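Local coordinates for 6-phosphogluconate dehydrogenase (Pseudomonas syringae, PDB 5U5G), which probably catalyses the NADPH-dependent reduction of 2-oxopropylphosphonate to 2-hydroxypropylphosphonate during fosfomycin biosynthesis, at residues T265-T268 with V269-C273; S259-A262 with M263-F266. All blocks are in the same frame, centred on the assembly; numbering follows the deposited sequence.

Interaction 1 of 2, residues T265-T268 with V269-C273; sequences TFDT and VRQAC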
# COMPACT_ATOMS: atom_id res chain seq x y z
N THR A 265 -8.38 16.61 -3.25
CA THR A 265 -7.63 16.31 -4.47
C THR A 265 -8.51 15.61 -5.51
O THR A 265 -8.52 15.99 -6.69
CB THR A 265 -6.41 15.44 -4.16
OG1 THR A 265 -5.51 16.13 -3.28
CG2 THR A 265 -5.66 15.11 -5.45
N PHE A 266 -9.23 14.58 -5.10
CA PHE A 266 -10.00 13.84 -6.09
C PHE A 266 -11.25 14.60 -6.50
O PHE A 266 -11.74 14.43 -7.63
CB PHE A 266 -10.32 12.43 -5.57
CG PHE A 266 -9.14 11.49 -5.65
CD1 PHE A 266 -8.81 10.88 -6.87
CD2 PHE A 266 -8.34 11.25 -4.53
CE1 PHE A 266 -7.70 10.02 -6.96
CE2 PHE A 266 -7.25 10.38 -4.61
CZ PHE A 266 -6.91 9.77 -5.83
N ASP A 267 -11.75 15.50 -5.64
CA ASP A 267 -12.81 16.41 -6.06
C ASP A 267 -12.33 17.32 -7.18
O ASP A 267 -13.03 17.50 -8.19
CB ASP A 267 -13.30 17.23 -4.87
CG ASP A 267 -14.47 18.12 -5.23
OD1 ASP A 267 -15.57 17.59 -5.51
OD2 ASP A 267 -14.28 19.37 -5.23
N THR A 268 -11.12 17.88 -7.04
CA THR A 268 -10.58 18.74 -8.09
C THR A 268 -10.35 17.97 -9.39
O THR A 268 -10.62 18.49 -10.48
CB THR A 268 -9.29 19.39 -7.61
OG1 THR A 268 -9.53 20.07 -6.37
CG2 THR A 268 -8.79 20.39 -8.64
N VAL A 269 -9.84 16.74 -9.30
CA VAL A 269 -9.63 15.93 -10.49
C VAL A 269 -10.96 15.61 -11.16
O VAL A 269 -11.06 15.58 -12.40
CB VAL A 269 -8.85 14.64 -10.14
CG1 VAL A 269 -8.76 13.71 -11.35
CG2 VAL A 269 -7.45 14.97 -9.60
N ARG A 270 -11.99 15.32 -10.36
CA ARG A 270 -13.33 15.09 -10.88
C ARG A 270 -13.85 16.32 -11.62
O ARG A 270 -14.40 16.20 -12.72
CB ARG A 270 -14.28 14.72 -9.74
CG ARG A 270 -15.67 14.25 -10.22
CD ARG A 270 -16.60 13.95 -9.04
NE ARG A 270 -16.53 15.01 -8.05
CZ ARG A 270 -17.15 16.18 -8.17
NH1 ARG A 270 -17.90 16.45 -9.23
NH2 ARG A 270 -17.00 17.11 -7.23
N GLN A 271 -13.68 17.51 -11.03
CA GLN A 271 -14.12 18.73 -11.70
C GLN A 271 -13.37 18.96 -13.00
O GLN A 271 -13.93 19.47 -13.97
CB GLN A 271 -13.94 19.93 -10.76
CG GLN A 271 -15.20 20.33 -10.01
CD GLN A 271 -14.91 20.81 -8.61
OE1 GLN A 271 -13.79 21.21 -8.29
NE2 GLN A 271 -15.93 20.80 -7.75
N ALA A 272 -12.09 18.60 -13.03
CA ALA A 272 -11.26 18.88 -14.20
C ALA A 272 -11.40 17.83 -15.30
O ALA A 272 -11.10 18.13 -16.45
CB ALA A 272 -9.80 19.00 -13.78
N CYS A 273 -11.84 16.61 -14.98
CA CYS A 273 -11.80 15.52 -15.94
C CYS A 273 -13.14 14.85 -16.20
O CYS A 273 -13.25 14.13 -17.19
CB CYS A 273 -10.82 14.43 -15.47
SG CYS A 273 -9.15 15.01 -15.16

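Interaction 2 of 2, residues S259-A262 with M263-F266; sequences STLA and MTTF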
# COMPACT_ATOMS: atom_id res chain seq x y z
N SER A 259 -6.21 12.66 4.98
CA SER A 259 -7.59 12.35 4.61
C SER A 259 -8.24 13.52 3.89
O SER A 259 -8.80 13.36 2.80
CB SER A 259 -8.39 11.97 5.85
OG SER A 259 -7.81 10.89 6.55
N THR A 260 -8.18 14.70 4.50
CA THR A 260 -8.80 15.89 3.92
C THR A 260 -8.15 16.25 2.58
O THR A 260 -8.84 16.67 1.65
CB THR A 260 -8.73 17.05 4.92
OG1 THR A 260 -9.65 16.80 6.00
CG2 THR A 260 -9.12 18.35 4.26
N LEU A 261 -6.83 16.07 2.46
CA LEU A 261 -6.18 16.31 1.17
C LEU A 261 -6.70 15.34 0.10
O LEU A 261 -6.93 15.74 -1.04
CB LEU A 261 -4.66 16.20 1.30
CG LEU A 261 -3.85 16.55 0.05
CD1 LEU A 261 -4.13 17.97 -0.45
CD2 LEU A 261 -2.37 16.37 0.37
N ALA A 262 -6.91 14.08 0.47
CA ALA A 262 -7.43 13.11 -0.48
C ALA A 262 -8.83 13.48 -0.96
O ALA A 262 -9.15 13.33 -2.14
CB ALA A 262 -7.42 11.71 0.13
N MET A 263 -9.68 13.97 -0.05
CA MET A 263 -11.02 14.40 -0.44
C MET A 263 -10.96 15.57 -1.42
O MET A 263 -11.60 15.54 -2.48
CB MET A 263 -11.84 14.76 0.80
CG MET A 263 -11.89 13.64 1.79
SD MET A 263 -12.36 14.14 3.46
CE MET A 263 -12.21 12.56 4.29
N THR A 264 -10.20 16.62 -1.08
CA THR A 264 -10.13 17.77 -1.97
C THR A 264 -9.45 17.42 -3.29
O THR A 264 -9.91 17.86 -4.36
CB THR A 264 -9.40 18.93 -1.29
OG1 THR A 264 -8.06 18.54 -0.99
CG2 THR A 264 -10.09 19.32 -0.01
N THR A 265 -8.38 16.61 -3.25
CA THR A 265 -7.63 16.31 -4.47
C THR A 265 -8.51 15.61 -5.51
O THR A 265 -8.52 15.99 -6.69
CB THR A 265 -6.41 15.44 -4.16
OG1 THR A 265 -5.51 16.13 -3.28
CG2 THR A 265 -5.66 15.11 -5.45
N PHE A 266 -9.23 14.58 -5.10
CA PHE A 266 -10.00 13.84 -6.09
C PHE A 266 -11.25 14.60 -6.50
O PHE A 266 -11.74 14.43 -7.63
CB PHE A 266 -10.32 12.43 -5.57
CG PHE A 266 -9.14 11.49 -5.65
CD1 PHE A 266 -8.81 10.88 -6.87
CD2 PHE A 266 -8.34 11.25 -4.53
CE1 PHE A 266 -7.70 10.02 -6.96
CE2 PHE A 266 -7.25 10.38 -4.61
CZ PHE A 266 -6.91 9.77 -5.83

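Interaction 1 of 2, residues T265-T268 with V269-C273
Val-269, Arg-270, Gln-271 and Ala-272 each give their backbone N-H to the carbonyl O four residues earlier, from Thr-265 to Thr-268. Val-269 N lies 3.0 Å from Thr-265 O, and the other three bonds are similar. The bond to Thr-268 O is the most bent, with an N-H...O angle of 142°.

On the outer side, Asp-267 has CG anti to its backbone N (chi1 -176°), which holds the carboxylate out from the helix, where the side chains of Arg-270 and Gln-271 come back to it. The salt bridge of Asp-267 OD1 with Arg-270 NH2 is modelled too close, so its geometry is doubtful. Arg-270 bends at chi3, and its guanidinium turns back along the helix. Its NH1 makes a second salt bridge with Glu-275, while its buried NE has no partner in the model. The Gln-271 amide stands nearly perpendicular to the carboxylate; its NE2 is 3.3 Å from Asp-267 OD2.

Packing marks the inner side. The Val-269 CG2 methyl, lying beside the backbone N, makes a van der Waals contact with Thr-265 O at 3.3 Å. The valine also packs on Tyr-282 and Val-285 of helix 282-287. Phe-266 makes apolar contacts with Leu-184 of helix 168-196 and Leu-243 of helix 236-247. The exposed Ala-272 CB touches Thr-268 O at 3.4 Å, again by van der Waals contact.

This is the C-terminal end of an amphipathic alpha-helix, with an acidic and a basic side chain one turn apart outside, their exact pairing uncertain, and packing inside. It belongs to the helical C-terminal domain of the beta-hydroxyacid dehydrogenase family.

Interaction 2 of 2, residues S259-A262 with M263-F266
Met-263 lies along the backbone of Ser-259, to whose O its N is hydrogen-bonded at 3.0 Å. Its CG sits 3.3 Å from the same oxygen. With CG beside the backbone N (chi1 -55°) and the chain extended beyond it, the thioether runs back along the helix, CE reaching 4.2 Å from Ser-259 CB. The side chain also packs on Ala-246 of helix 236-247 and on Leu-250. Ser-259 itself is bonded through OG to Gln-193 of the second subunit.

Thr-264 bonds through its N to Thr-260 O. Its hydroxyl stands between the backbone N and the carbonyl carbon (chi1 62°). From there OG1 donates to Leu-261 O at 3.0 Å, well off the C=O direction (C=O...O angle 111°).

Thr-265 gives two more bonds to that oxygen. Its N is 2.8 Å from Leu-261 O, and its OG1 is 2.7 Å from it, above the carbonyl plane. Three donors therefore grip one carbonyl, and the buried hydroxyl is satisfied within its own helix. Leu-261 CD1 comes to 3.6 Å from Thr-265 OG1. Both side chains pack on Phe-258 of the second subunit.

Phe-266 continues the helix with a bond from its N to Ala-262 O. The ring presents its edge to this oxygen, near its plane, with CD2 at 3.3 Å.

The arrangement is an alpha-helix with threonine hydroxyls bonded back to a main-chain carbonyl, here at the dimer interface of the helical domain.

Interactions 1 and 2 are successive parts of helix 257-273 and share Thr-265 and Phe-266. Their centres are 10 Å apart. Interaction 2 is the more buried: it lies between helices 168-196 and 236-247 and meets the second subunit at several residues. Interaction 1 is partly buried and touches that subunit only through Thr-265; its inner side rests partly on helix 282-287. The chemistry follows. Hydroxyls, a thioether and apolar side chains serve in interaction 2, whereas charged and amide groups line the outer side of interaction 1. The shared Phe-266 side chain lies about 10 Å from the bound 2-oxopropylphosphonate and does not touch it. Both contacts are packing within the helical domain.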